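Local coordinates for Dna-binding protein RAP1 (Saccharomyces cerevisiae, PDB 4BJT) that probably binds DNA as a telomeric repressor and activator protein, its C-terminal domain being captured here in complex with the Rap1-binding module of Rif1, at residues Asn60-Pro63 with Asp64-Ser67; Asp76-Leu79 with Pro80-His84; Leu111-Asp114 with Leu115-Thr119; Asp166-Ser169 with Leu170-Asn173; Lys183-Gly186 with Thr187-Glu191. One frame throughout, in Å; residues are numbered along the deposited sequence.

Interaction 1. Residues Asn60-Pro63 with Asp64-Ser67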
loop_
_atom_site.group_PDB
_atom_site.type_symbol
_atom_site.label_atom_id
_atom_site.label_comp_id
_atom_site.label_asym_id
_atom_site.label_seq_id
_atom_site.Cartn_x
_atom_site.Cartn_y
_atom_site.Cartn_z
ATOM N N ASN C 60 11.133 1.926 7.604
ATOM C CA ASN C 60 11.681 2.380 8.890
ATOM C C ASN C 60 11.576 3.871 9.142
ATOM O O ASN C 60 12.227 4.371 10.070
ATOM C CB ASN C 60 13.160 1.964 8.968
ATOM C CG ASN C 60 13.404 0.521 8.853
ATOM O OD1 ASN C 60 12.528 -0.284 9.140
ATOM N ND2 ASN C 60 14.656 0.173 8.634
ATOM N N ILE C 61 10.749 4.582 8.378
ATOM C CA ILE C 61 10.514 6.015 8.576
ATOM C C ILE C 61 10.024 6.152 10.030
ATOM O O ILE C 61 9.140 5.407 10.442
ATOM C CB ILE C 61 9.443 6.524 7.582
ATOM C CG1 ILE C 61 10.023 6.573 6.169
ATOM C CG2 ILE C 61 8.901 7.916 8.009
ATOM C CD1 ILE C 61 8.990 6.673 5.083
ATOM N N ASP C 62 10.595 7.083 10.790
ATOM C CA ASP C 62 10.257 7.265 12.212
ATOM C C ASP C 62 8.856 7.873 12.313
ATOM O O ASP C 62 8.632 8.992 11.865
ATOM C CB ASP C 62 11.284 8.168 12.882
ATOM C CG ASP C 62 11.061 8.413 14.361
ATOM O OD1 ASP C 62 10.003 8.020 14.874
ATOM O OD2 ASP C 62 11.978 8.960 15.022
ATOM N N PRO C 63 7.854 7.139 12.835
ATOM C CA PRO C 63 6.499 7.707 12.883
ATOM C C PRO C 63 6.373 8.926 13.789
ATOM O O PRO C 63 5.491 9.742 13.557
ATOM C CB PRO C 63 5.660 6.540 13.419
ATOM C CG PRO C 63 6.619 5.771 14.255
ATOM C CD PRO C 63 7.905 5.823 13.494
ATOM N N ASP C 64 7.294 9.099 14.736
ATOM C CA ASP C 64 7.239 10.256 15.645
ATOM C C ASP C 64 7.585 11.561 14.946
ATOM O O ASP C 64 7.256 12.619 15.473
ATOM C CB ASP C 64 8.182 10.049 16.819
ATOM C CG ASP C 64 7.951 8.733 17.517
ATOM O OD1 ASP C 64 6.757 8.341 17.673
ATOM O OD2 ASP C 64 8.932 8.007 17.725
ATOM N N THR C 65 8.192 11.482 13.751
ATOM C CA THR C 65 8.524 12.643 12.927
ATOM C C THR C 65 7.324 13.083 12.106
ATOM O O THR C 65 7.424 14.078 11.402
ATOM C CB THR C 65 9.703 12.354 11.976
ATOM O OG1 THR C 65 9.350 11.415 10.951
ATOM C CG2 THR C 65 10.945 11.924 12.701
ATOM N N ILE C 66 6.193 12.341 12.176
ATOM C CA ILE C 66 4.996 12.637 11.400
ATOM C C ILE C 66 3.920 13.153 12.345
ATOM O O ILE C 66 3.309 12.370 13.073
ATOM C CB ILE C 66 4.526 11.370 10.657
ATOM C CG1 ILE C 66 5.618 10.838 9.689
ATOM C CG2 ILE C 66 3.227 11.666 9.871
ATOM C CD1 ILE C 66 5.340 9.503 9.076
ATOM N N SER C 67 3.646 14.459 12.312
ATOM C CA SER C 67 2.633 15.074 13.149
ATOM C C SER C 67 1.272 14.465 12.777
ATOM O O SER C 67 1.011 14.221 11.595
ATOM C CB SER C 67 2.628 16.591 12.930
ATOM O OG SER C 67 1.672 17.217 13.762
HETATM O O HOH W 1 3.995 8.912 16.296
#
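Asp64 meets Asp62 two residues back: its backbone N donates to Asp62 OD1 at 2.9 Å, reaching the carboxylate from above its plane rather than within it. Asp62 CG stands anti to its own backbone N (chi1 -179°), which sends the carboxylate forward along the chain. The Asp64 carboxylate comes close too, with OD2 3.0 Å from Asp62 OD1 and the two planes nearly perpendicular; Arg89 of helix 88-99 forms a salt bridge with Asp64 OD2, which probably offsets the crowding of negative charge. A water joins Asp64 OD1 to Pro63 O, weakly at the latter. The side-chain bond from Asp62 makes an Asx turn, and it leads into the short 3-10 segment from Pro63 to Thr65. Thr65 then grips Asp62 O twice, by its N at 3.2 Å from above the carbonyl plane and by OG1 at 2.7 Å within that plane. Its methyl, CG2, lies 3.8 Å from Asp62 CB, the two side chains crossing at a slant. Ile66 N closes the next turn on Pro63 O at 3.0 Å. The Ile66 side chain crosses that of Ile61 at about a right angle, CD1 touching Ile61 CG2, and both isoleucines pack on helix 140-150.

Interaction 2. Residues Asp76-Leu79 with Pro80-His84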
loop_
_atom_site.group_PDB
_atom_site.type_symbol
_atom_site.label_atom_id
_atom_site.label_comp_id
_atom_site.label_asym_id
_atom_site.label_seq_id
_atom_site.Cartn_x
_atom_site.Cartn_y
_atom_site.Cartn_z
ATOM N N ASP C 76 -12.246 12.324 3.397
ATOM C CA ASP C 76 -12.709 11.509 2.273
ATOM C C ASP C 76 -11.984 10.180 2.200
ATOM O O ASP C 76 -12.456 9.303 1.485
ATOM C CB ASP C 76 -12.626 12.213 0.924
ATOM C CG ASP C 76 -11.252 12.541 0.524
ATOM O OD1 ASP C 76 -10.610 13.252 1.262
ATOM O OD2 ASP C 76 -10.806 12.046 -0.537
ATOM N N LEU C 77 -10.854 10.020 2.930
ATOM C CA LEU C 77 -10.068 8.785 2.965
ATOM C C LEU C 77 -10.186 8.006 4.278
ATOM O O LEU C 77 -10.079 6.784 4.276
ATOM C CB LEU C 77 -8.598 9.128 2.750
ATOM C CG LEU C 77 -8.254 9.796 1.415
ATOM C CD1 LEU C 77 -6.784 10.189 1.399
ATOM C CD2 LEU C 77 -8.567 8.890 0.254
ATOM N N PHE C 78 -10.418 8.721 5.388
ATOM C CA PHE C 78 -10.450 8.144 6.728
ATOM C C PHE C 78 -11.711 8.470 7.461
ATOM O O PHE C 78 -12.298 9.550 7.289
ATOM C CB PHE C 78 -9.265 8.660 7.527
ATOM C CG PHE C 78 -7.926 8.260 6.955
ATOM C CD1 PHE C 78 -7.356 7.042 7.274
ATOM C CD2 PHE C 78 -7.239 9.107 6.104
ATOM C CE1 PHE C 78 -6.093 6.702 6.801
ATOM C CE2 PHE C 78 -6.010 8.734 5.565
ATOM C CZ PHE C 78 -5.432 7.543 5.934
ATOM N N LEU C 79 -12.121 7.529 8.312
ATOM C CA LEU C 79 -13.317 7.624 9.141
ATOM C C LEU C 79 -13.001 8.303 10.450
ATOM O O LEU C 79 -11.832 8.418 10.845
ATOM C CB LEU C 79 -13.838 6.200 9.422
ATOM C CG LEU C 79 -14.407 5.497 8.204
ATOM C CD1 LEU C 79 -14.145 4.025 8.242
ATOM C CD2 LEU C 79 -15.859 5.776 8.041
ATOM N N PRO C 80 -14.046 8.715 11.210
ATOM C CA PRO C 80 -13.781 9.386 12.485
ATOM C C PRO C 80 -12.852 8.608 13.435
ATOM O O PRO C 80 -12.028 9.228 14.098
ATOM C CB PRO C 80 -15.184 9.597 13.062
ATOM C CG PRO C 80 -16.050 9.694 11.861
ATOM C CD PRO C 80 -15.474 8.735 10.865
ATOM N N LEU C 81 -12.913 7.252 13.454
ATOM C CA LEU C 81 -12.067 6.462 14.338
ATOM C C LEU C 81 -10.576 6.761 14.132
ATOM O O LEU C 81 -9.821 6.841 15.100
ATOM C CB LEU C 81 -12.346 4.957 14.138
ATOM C CG LEU C 81 -11.491 3.986 14.960
ATOM C CD1 LEU C 81 -11.803 4.109 16.443
ATOM C CD2 LEU C 81 -11.787 2.566 14.550
ATOM N N PHE C 82 -10.159 6.977 12.885
ATOM C CA PHE C 82 -8.750 7.236 12.571
ATOM C C PHE C 82 -8.259 8.473 13.303
ATOM O O PHE C 82 -7.158 8.502 13.851
ATOM C CB PHE C 82 -8.592 7.429 11.053
ATOM C CG PHE C 82 -7.238 7.976 10.668
ATOM C CD1 PHE C 82 -6.154 7.130 10.502
ATOM C CD2 PHE C 82 -7.064 9.328 10.409
ATOM C CE1 PHE C 82 -4.919 7.620 10.092
ATOM C CE2 PHE C 82 -5.820 9.824 10.015
ATOM C CZ PHE C 82 -4.752 8.957 9.848
ATOM N N PHE C 83 -9.078 9.515 13.299
ATOM C CA PHE C 83 -8.673 10.788 13.918
ATOM C C PHE C 83 -8.601 10.725 15.445
ATOM O O PHE C 83 -8.112 11.672 16.064
ATOM C CB PHE C 83 -9.591 11.892 13.427
ATOM C CG PHE C 83 -9.450 12.115 11.940
ATOM C CD1 PHE C 83 -8.397 12.837 11.431
ATOM C CD2 PHE C 83 -10.350 11.549 11.045
ATOM C CE1 PHE C 83 -8.230 12.990 10.050
ATOM C CE2 PHE C 83 -10.182 11.687 9.665
ATOM C CZ PHE C 83 -9.118 12.412 9.172
ATOM N N HIS C 84 -9.108 9.646 16.050
ATOM C CA HIS C 84 -9.020 9.434 17.488
ATOM C C HIS C 84 -7.725 8.764 17.923
ATOM O O HIS C 84 -7.454 8.724 19.120
ATOM C CB HIS C 84 -10.238 8.699 18.011
ATOM C CG HIS C 84 -11.414 9.622 18.076
ATOM N ND1 HIS C 84 -12.341 9.675 17.065
ATOM C CD2 HIS C 84 -11.715 10.569 18.992
ATOM C CE1 HIS C 84 -13.226 10.593 17.426
ATOM N NE2 HIS C 84 -12.859 11.201 18.545
#
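Phe78 and Phe82 stack face to face, their ring centroids 3.9 Å apart and their planes tilted by 22°. The overlap is uneven: Phe78 CD1 presses on the face of Phe82 toward its rim, 3.4 Å from Phe82 CD1, whereas Phe82 CZ lies over the centre of the Phe78 ring. Phe82 reaches back because its CG is anti to the backbone N (chi1 168°), while CG of Phe78 sits beside its own N. Phe83 follows at a different slant, CE2 approaching Phe78 CB to 3.8 Å, and one face of its ring is covered by Phe82 CD2. The backbone turns on Leu79 O, which receives Phe82 N at 3.0 Å as the chain enters the short, weakly bonded helix 80-83. Around the stack, Phe68 and Phe91 meet the Phe82 ring, the latter edge-to-face, and Phe148 of helix 140-150 touches both stacked rings. An alanine in place of Phe82 is likely to leave a gap over the Phe78 face, with that ring losing its stacking partner. The two stacked phenylalanines are buried and apolar, so the side-chain part of this contact depends on dispersion and on shedding water, within an aromatic cluster that joins the loop to the helix.

Interaction 3. Residues Leu111-Asp114 with Leu115-Thr119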
loop_
_atom_site.group_PDB
_atom_site.type_symbol
_atom_site.label_atom_id
_atom_site.label_comp_id
_atom_site.label_asym_id
_atom_site.label_seq_id
_atom_site.Cartn_x
_atom_site.Cartn_y
_atom_site.Cartn_z
ATOM N N LEU C 111 -10.472 -8.422 5.272
ATOM C CA LEU C 111 -9.377 -7.508 5.595
ATOM C C LEU C 111 -9.869 -6.049 5.533
ATOM O O LEU C 111 -9.607 -5.250 6.437
ATOM C CB LEU C 111 -8.204 -7.735 4.620
ATOM C CG LEU C 111 -7.087 -6.695 4.673
ATOM C CD1 LEU C 111 -6.422 -6.675 6.024
ATOM C CD2 LEU C 111 -6.076 -6.972 3.632
ATOM N N VAL C 112 -10.525 -5.700 4.421
ATOM C CA VAL C 112 -11.059 -4.364 4.197
ATOM C C VAL C 112 -12.029 -3.988 5.322
ATOM O O VAL C 112 -11.994 -2.850 5.817
ATOM C CB VAL C 112 -11.667 -4.268 2.776
ATOM C CG1 VAL C 112 -12.572 -3.070 2.604
ATOM C CG2 VAL C 112 -10.549 -4.259 1.722
ATOM N N GLN C 113 -12.872 -4.944 5.768
ATOM C CA GLN C 113 -13.773 -4.659 6.883
ATOM C C GLN C 113 -13.016 -4.398 8.184
ATOM O O GLN C 113 -13.336 -3.468 8.915
ATOM C CB GLN C 113 -14.780 -5.811 7.079
ATOM C CG GLN C 113 -15.871 -5.506 8.107
ATOM C CD GLN C 113 -16.754 -4.376 7.640
ATOM O OE1 GLN C 113 -17.333 -4.438 6.559
ATOM N NE2 GLN C 113 -16.822 -3.288 8.391
ATOM N N ASP C 114 -11.973 -5.178 8.456
ATOM C CA ASP C 114 -11.187 -5.000 9.674
ATOM C C ASP C 114 -10.390 -3.679 9.641
ATOM O O ASP C 114 -10.291 -2.985 10.663
ATOM C CB ASP C 114 -10.253 -6.193 9.876
ATOM C CG ASP C 114 -10.973 -7.528 10.058
ATOM O OD1 ASP C 114 -12.186 -7.517 10.374
ATOM O OD2 ASP C 114 -10.340 -8.577 9.826
ATOM N N LEU C 115 -9.907 -3.279 8.457
ATOM C CA LEU C 115 -9.181 -1.998 8.329
ATOM C C LEU C 115 -10.113 -0.806 8.557
ATOM O O LEU C 115 -9.681 0.268 9.000
ATOM C CB LEU C 115 -8.534 -1.891 6.950
ATOM C CG LEU C 115 -7.334 -2.821 6.731
ATOM C CD1 LEU C 115 -6.979 -2.899 5.256
ATOM C CD2 LEU C 115 -6.110 -2.371 7.561
ATOM N N CYS C 116 -11.387 -0.979 8.245
ATOM C CA CYS C 116 -12.411 0.024 8.496
ATOM C C CYS C 116 -12.726 0.083 10.013
ATOM O O CYS C 116 -12.613 1.143 10.642
ATOM C CB CYS C 116 -13.638 -0.335 7.663
ATOM S SG CYS C 116 -15.118 0.603 8.067
ATOM N N ASP C 117 -13.035 -1.071 10.605
ATOM C CA ASP C 117 -13.451 -1.154 12.010
ATOM C C ASP C 117 -12.388 -0.866 13.026
ATOM O O ASP C 117 -12.707 -0.321 14.084
ATOM C CB ASP C 117 -14.025 -2.559 12.314
ATOM C CG ASP C 117 -15.286 -2.907 11.547
ATOM O OD1 ASP C 117 -15.941 -1.978 11.020
ATOM O OD2 ASP C 117 -15.611 -4.108 11.458
ATOM N N GLU C 118 -11.127 -1.260 12.752
ATOM C CA GLU C 118 -10.046 -1.125 13.726
ATOM C C GLU C 118 -9.134 0.060 13.518
ATOM O O GLU C 118 -8.595 0.574 14.499
ATOM C CB GLU C 118 -9.221 -2.412 13.761
ATOM C CG GLU C 118 -10.064 -3.599 14.214
ATOM C CD GLU C 118 -9.302 -4.902 14.254
ATOM O OE1 GLU C 118 -8.366 -5.024 15.077
ATOM O OE2 GLU C 118 -9.611 -5.787 13.424
ATOM N N THR C 119 -8.909 0.463 12.263
ATOM C CA THR C 119 -7.997 1.563 11.939
ATOM C C THR C 119 -8.686 2.776 11.294
ATOM O O THR C 119 -8.003 3.768 11.107
ATOM C CB THR C 119 -6.819 1.074 11.068
ATOM O OG1 THR C 119 -7.290 0.232 10.036
ATOM C CG2 THR C 119 -5.786 0.305 11.848
HETATM O O HOH W 2 -12.743 -6.015 13.360
#
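Leu111 to Asp114 hand their carbonyls in order to the amides of Leu115 to Glu118, an unbroken i to i+4 pattern with the Leu115 N to Leu111 O bond 2.8 Å long. On the outer side, Gln113 CG leaves anti to the backbone N, and a bend at chi2 (65°) brings NE2 round to the Asp117 carboxylate. There NE2 donates to OD1 at 3.1 Å and more weakly to OD2; OD1 lies in the amide plane of Gln113, yet is itself approached from above the carboxylate plane. Gln113 OE1 takes a hydrogen bond from Lys123, so the amide spans two helices. A leucine at Gln113 would probably leave both Asp117 and Lys123 without their amide partner. Asp114 and Glu118 run side by side in the same direction, OD1 and OE2 4.4 Å apart; a water bridges these two oxygens, weakly at Asp114, and Lys110 and Tyr103 hold the other Asp114 oxygen. On the inner side, Leu111 CG packs against Leu115 CD1 at 3.8 Å, and the leucines cross at a slant. Near the helix end, Thr119 OG1 donates to Leu115 O at 2.6 Å, on a lone pair. This is an amphipathic helix in the all-helical Rap1 C-terminal domain: Leu115 packs on helices 88-99 and 123-132, while Leu111 and Val112 touch apolar side chains of the bound Rif1 peptide.

Interaction 4. Residues Asp166-Ser169 with Leu170-Asn173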
loop_
_atom_site.group_PDB
_atom_site.type_symbol
_atom_site.label_atom_id
_atom_site.label_comp_id
_atom_site.label_asym_id
_atom_site.label_seq_id
_atom_site.Cartn_x
_atom_site.Cartn_y
_atom_site.Cartn_z
ATOM N N ASP C 166 3.450 3.789 -13.590
ATOM C CA ASP C 166 4.154 2.513 -13.587
ATOM C C ASP C 166 3.392 1.490 -14.425
ATOM O O ASP C 166 4.007 0.746 -15.179
ATOM C CB ASP C 166 4.306 1.949 -12.164
ATOM C CG ASP C 166 5.232 2.699 -11.250
ATOM O OD1 ASP C 166 6.068 3.461 -11.752
ATOM O OD2 ASP C 166 5.161 2.473 -10.000
ATOM N N ASP C 167 2.063 1.430 -14.262
ATOM C CA ASP C 167 1.250 0.479 -15.033
ATOM C C ASP C 167 1.290 0.794 -16.532
ATOM O O ASP C 167 1.351 -0.125 -17.337
ATOM C CB ASP C 167 -0.178 0.418 -14.501
ATOM C CG ASP C 167 -0.310 -0.306 -13.174
ATOM O OD1 ASP C 167 0.555 -1.158 -12.870
ATOM O OD2 ASP C 167 -1.326 -0.060 -12.448
ATOM N N GLU C 168 1.359 2.071 -16.894
ATOM C CA GLU C 168 1.498 2.464 -18.295
ATOM C C GLU C 168 2.880 2.061 -18.834
ATOM O O GLU C 168 2.974 1.536 -19.953
ATOM C CB GLU C 168 1.234 3.970 -18.453
ATOM C CG GLU C 168 -0.218 4.342 -18.209
ATOM C CD GLU C 168 -1.234 3.750 -19.176
ATOM O OE1 GLU C 168 -0.868 3.462 -20.338
ATOM O OE2 GLU C 168 -2.402 3.568 -18.763
ATOM N N SER C 169 3.944 2.216 -18.025
ATOM C CA SER C 169 5.278 1.770 -18.432
ATOM C C SER C 169 5.305 0.267 -18.658
ATOM O O SER C 169 5.933 -0.205 -19.625
ATOM C CB SER C 169 6.325 2.134 -17.376
ATOM O OG SER C 169 6.539 3.534 -17.338
ATOM N N LEU C 170 4.599 -0.488 -17.807
ATOM C CA LEU C 170 4.557 -1.941 -17.920
ATOM C C LEU C 170 3.967 -2.374 -19.269
ATOM O O LEU C 170 4.503 -3.266 -19.909
ATOM C CB LEU C 170 3.738 -2.524 -16.751
ATOM C CG LEU C 170 3.695 -4.041 -16.658
ATOM C CD1 LEU C 170 5.110 -4.618 -16.568
ATOM C CD2 LEU C 170 2.855 -4.473 -15.485
ATOM N N LYS C 171 2.913 -1.734 -19.714
ATOM C CA LYS C 171 2.262 -2.109 -20.964
ATOM C C LYS C 171 2.893 -1.449 -22.193
ATOM O O LYS C 171 2.486 -1.730 -23.311
ATOM C CB LYS C 171 0.772 -1.745 -20.880
ATOM C CG LYS C 171 0.042 -2.463 -19.754
ATOM C CD LYS C 171 -1.411 -2.047 -19.649
ATOM C CE LYS C 171 -1.593 -0.727 -18.940
ATOM N NZ LYS C 171 -3.024 -0.332 -18.876
ATOM N N SER C 172 3.819 -0.523 -21.996
ATOM C CA SER C 172 4.443 0.188 -23.106
ATOM C C SER C 172 5.330 -0.600 -24.077
ATOM O O SER C 172 5.607 -0.035 -25.131
ATOM C CB SER C 172 5.274 1.354 -22.582
ATOM O OG SER C 172 6.519 0.919 -22.056
ATOM N N ASN C 173 5.833 -1.812 -23.774
ATOM C CA ASN C 173 6.760 -2.530 -24.683
ATOM C C ASN C 173 8.060 -1.710 -24.885
ATOM O O ASN C 173 8.729 -1.947 -25.906
ATOM C CB ASN C 173 6.122 -2.897 -26.079
ATOM C CG ASN C 173 5.071 -3.982 -26.024
ATOM O OD1 ASN C 173 5.297 -5.065 -25.480
ATOM N ND2 ASN C 173 3.936 -3.768 -26.655
#
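Ser172 turns its OG between the backbone N and the carbonyl carbon (chi1 78°), which swings the hydroxyl back over the last turn to Ser169. A second approach, between Glu168 and Lys171, depends on bends in both chains: Glu168 folds at chi2 (-63°) and Lys171 at chi3 (-79°). Ser172 OG donates to Ser169 O at 2.7 Å, only modestly tilted from the carbonyl plane. Ser172 N reaches the same oxygen at 3.2 Å from high above that plane, so one carbonyl receives two donors from one residue. The hydroxyl also takes a hydrogen bond from Asp174 N, two residues on, the pattern of an ST turn; Asn173 in between adopts positive phi as the chain leaves helix 164-171. The bent lysine lays Lys171 CE 3.4 Å from Asp167 O. It ends with Lys171 NZ 4.0 Å from Glu168 OE2, a long salt bridge between two exposed groups. Behind these, Leu170 N bonds Asp166 O at 3.0 Å, and Lys171 N bonds Asp167 O at 3.3 Å. Leu170 faces inward, to Met190 of helix 187-198 and Leu181 of helix 175-185. The two aspartates point to other partners: Asp167 OD1 forms a salt bridge with Arg193, and Asp166 OD2 meets Lys184 and His185. Chemically, the contact divides in two. The serine bonds supply a carbonyl of the last helical turn, Ser169 O, with two donors, whereas the distant Glu168 to Lys171 pair probably contributes only a weak, solvent-screened attraction.

Interaction 5. Residues Lys183-Gly186 with Thr187-Glu191; sequences KKHG and TGRME
Arg189 reaches back across the junction to His185, and nearly every atom of its side chain passes the same backbone oxygen. CB lies 4.0 Å from His185 CB; CG, beside the backbone N (chi1 -68°), comes to 3.3 Å from His185 O. CD follows at 3.4 Å from that oxygen, the chain staying extended from CG to NE. NE itself is farther, and the guanidinium then turns NH1 in to donate to His185 O at 2.9 Å. The oxygen lies near the guanidinium edge, 18° out of its plane, and receives the donor from above its own carbonyl plane. A water bridges the same His185 O to Arg189 N, so the carbonyl ending the first helix accepts from two directions. NH1 has a second mate in Glu55, whose salt bridge ties the far N-terminal part of the chain to this junction. Between the helices Gly186 takes a positive phi of 89°, which suits a residue without a side chain, and it also stands at the N-cap of the next helix. Its O accepts Met190 N at 3.1 Å, starting the i to i+4 pattern. His185 is held separately, ND1 bonded to Gly160 N and its ring stacked on Trp162. Helices 175-185 and 187-198 thus meet at a one-residue corner, with Met190 of the second folded back onto Ile178 and Val182 of the first.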
loop_
_atom_site.group_PDB
_atom_site.type_symbol
_atom_site.label_atom_id
_atom_site.label_comp_id
_atom_site.label_asym_id
_atom_site.label_seq_id
_atom_site.Cartn_x
_atom_site.Cartn_y
_atom_site.Cartn_z
ATOM N N LYS C 183 13.954 -1.493 -11.948
ATOM C CA LYS C 183 14.843 -0.896 -10.949
ATOM C C LYS C 183 14.031 -0.459 -9.700
ATOM O O LYS C 183 14.496 -0.596 -8.563
ATOM C CB LYS C 183 15.586 0.293 -11.565
ATOM C CG LYS C 183 16.487 1.027 -10.598
ATOM C CD LYS C 183 17.509 1.883 -11.340
ATOM C CE LYS C 183 18.381 2.714 -10.416
ATOM N NZ LYS C 183 19.353 1.899 -9.623
ATOM N N LYS C 184 12.811 0.042 -9.926
ATOM C CA LYS C 184 11.932 0.453 -8.848
ATOM C C LYS C 184 11.351 -0.711 -8.075
ATOM O O LYS C 184 11.417 -0.735 -6.850
ATOM C CB LYS C 184 10.806 1.341 -9.406
ATOM C CG LYS C 184 9.805 1.817 -8.372
ATOM C CD LYS C 184 8.735 2.689 -9.005
ATOM C CE LYS C 184 7.860 3.295 -7.938
ATOM N NZ LYS C 184 6.774 4.130 -8.523
ATOM N N HIS C 185 10.704 -1.642 -8.782
ATOM C CA HIS C 185 9.937 -2.721 -8.153
ATOM C C HIS C 185 10.605 -4.085 -8.105
ATOM O O HIS C 185 10.191 -4.914 -7.300
ATOM C CB HIS C 185 8.600 -2.854 -8.879
ATOM C CG HIS C 185 7.713 -1.657 -8.728
ATOM N ND1 HIS C 185 7.338 -1.194 -7.481
ATOM C CD2 HIS C 185 7.130 -0.886 -9.672
ATOM C CE1 HIS C 185 6.572 -0.136 -7.711
ATOM N NE2 HIS C 185 6.394 0.052 -9.018
ATOM N N GLY C 186 11.544 -4.327 -9.008
ATOM C CA GLY C 186 12.190 -5.614 -9.178
ATOM C C GLY C 186 11.454 -6.510 -10.154
ATOM O O GLY C 186 10.286 -6.284 -10.495
ATOM N N THR C 187 12.155 -7.552 -10.596
ATOM C CA THR C 187 11.621 -8.499 -11.557
ATOM C C THR C 187 10.433 -9.286 -11.037
ATOM O O THR C 187 9.456 -9.470 -11.769
ATOM C CB THR C 187 12.719 -9.485 -11.956
ATOM O OG1 THR C 187 13.903 -8.745 -12.249
ATOM C CG2 THR C 187 12.319 -10.340 -13.134
ATOM N N GLY C 188 10.535 -9.769 -9.806
ATOM C CA GLY C 188 9.471 -10.568 -9.207
ATOM C C GLY C 188 8.156 -9.829 -9.161
ATOM O O GLY C 188 7.113 -10.358 -9.558
ATOM N N ARG C 189 8.191 -8.571 -8.693
ATOM C CA ARG C 189 6.960 -7.759 -8.663
ATOM C C ARG C 189 6.448 -7.455 -10.064
ATOM O O ARG C 189 5.230 -7.418 -10.282
ATOM C CB ARG C 189 7.190 -6.426 -7.938
ATOM C CG ARG C 189 7.447 -6.577 -6.461
ATOM C CD ARG C 189 7.169 -5.274 -5.757
ATOM N NE ARG C 189 7.453 -5.317 -4.325
ATOM C CZ ARG C 189 8.584 -4.904 -3.738
ATOM N NH1 ARG C 189 9.592 -4.421 -4.469
ATOM N NH2 ARG C 189 8.710 -4.959 -2.414
ATOM N N MET C 190 7.366 -7.180 -10.997
ATOM C CA MET C 190 6.977 -6.899 -12.377
ATOM C C MET C 190 6.266 -8.099 -13.002
ATOM O O MET C 190 5.202 -7.924 -13.610
ATOM C CB MET C 190 8.131 -6.425 -13.235
ATOM C CG MET C 190 7.651 -6.086 -14.619
ATOM S SD MET C 190 8.879 -5.456 -15.721
ATOM C CE MET C 190 9.825 -6.979 -16.059
ATOM N N GLU C 191 6.776 -9.306 -12.759
ATOM C CA GLU C 191 6.136 -10.512 -13.280
ATOM C C GLU C 191 4.757 -10.703 -12.633
ATOM O O GLU C 191 3.796 -11.057 -13.338
ATOM C CB GLU C 191 7.017 -11.738 -13.083
ATOM C CG GLU C 191 8.255 -11.711 -13.957
ATOM C CD GLU C 191 8.046 -11.659 -15.462
ATOM O OE1 GLU C 191 6.959 -12.065 -15.937
ATOM O OE2 GLU C 191 8.980 -11.215 -16.170
HETATM O O HOH W 3 10.554 -7.819 -7.137
#

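In the fold
From the N terminus the contacts come strictly in series, with none nesting or crossing. Interaction 1 closes a tight turn in the loop after helix 56-59, and interaction 2 turns the end of that loop into helix 80-83. Interaction 3, on helix 108-119, touches interaction 2: Leu81 and Phe82 pack on the backbone at its end, and Leu79 on Cys116. Interaction 4 ends helix 164-171, and interaction 5 joins helix 175-185 to helix 187-198; these two also touch, with centres about 12 Å apart. The pair formed by 2 and 3 lies across the chain's centre from the pair formed by 4 and 5, while helix 140-150 packs on both 1 and 2.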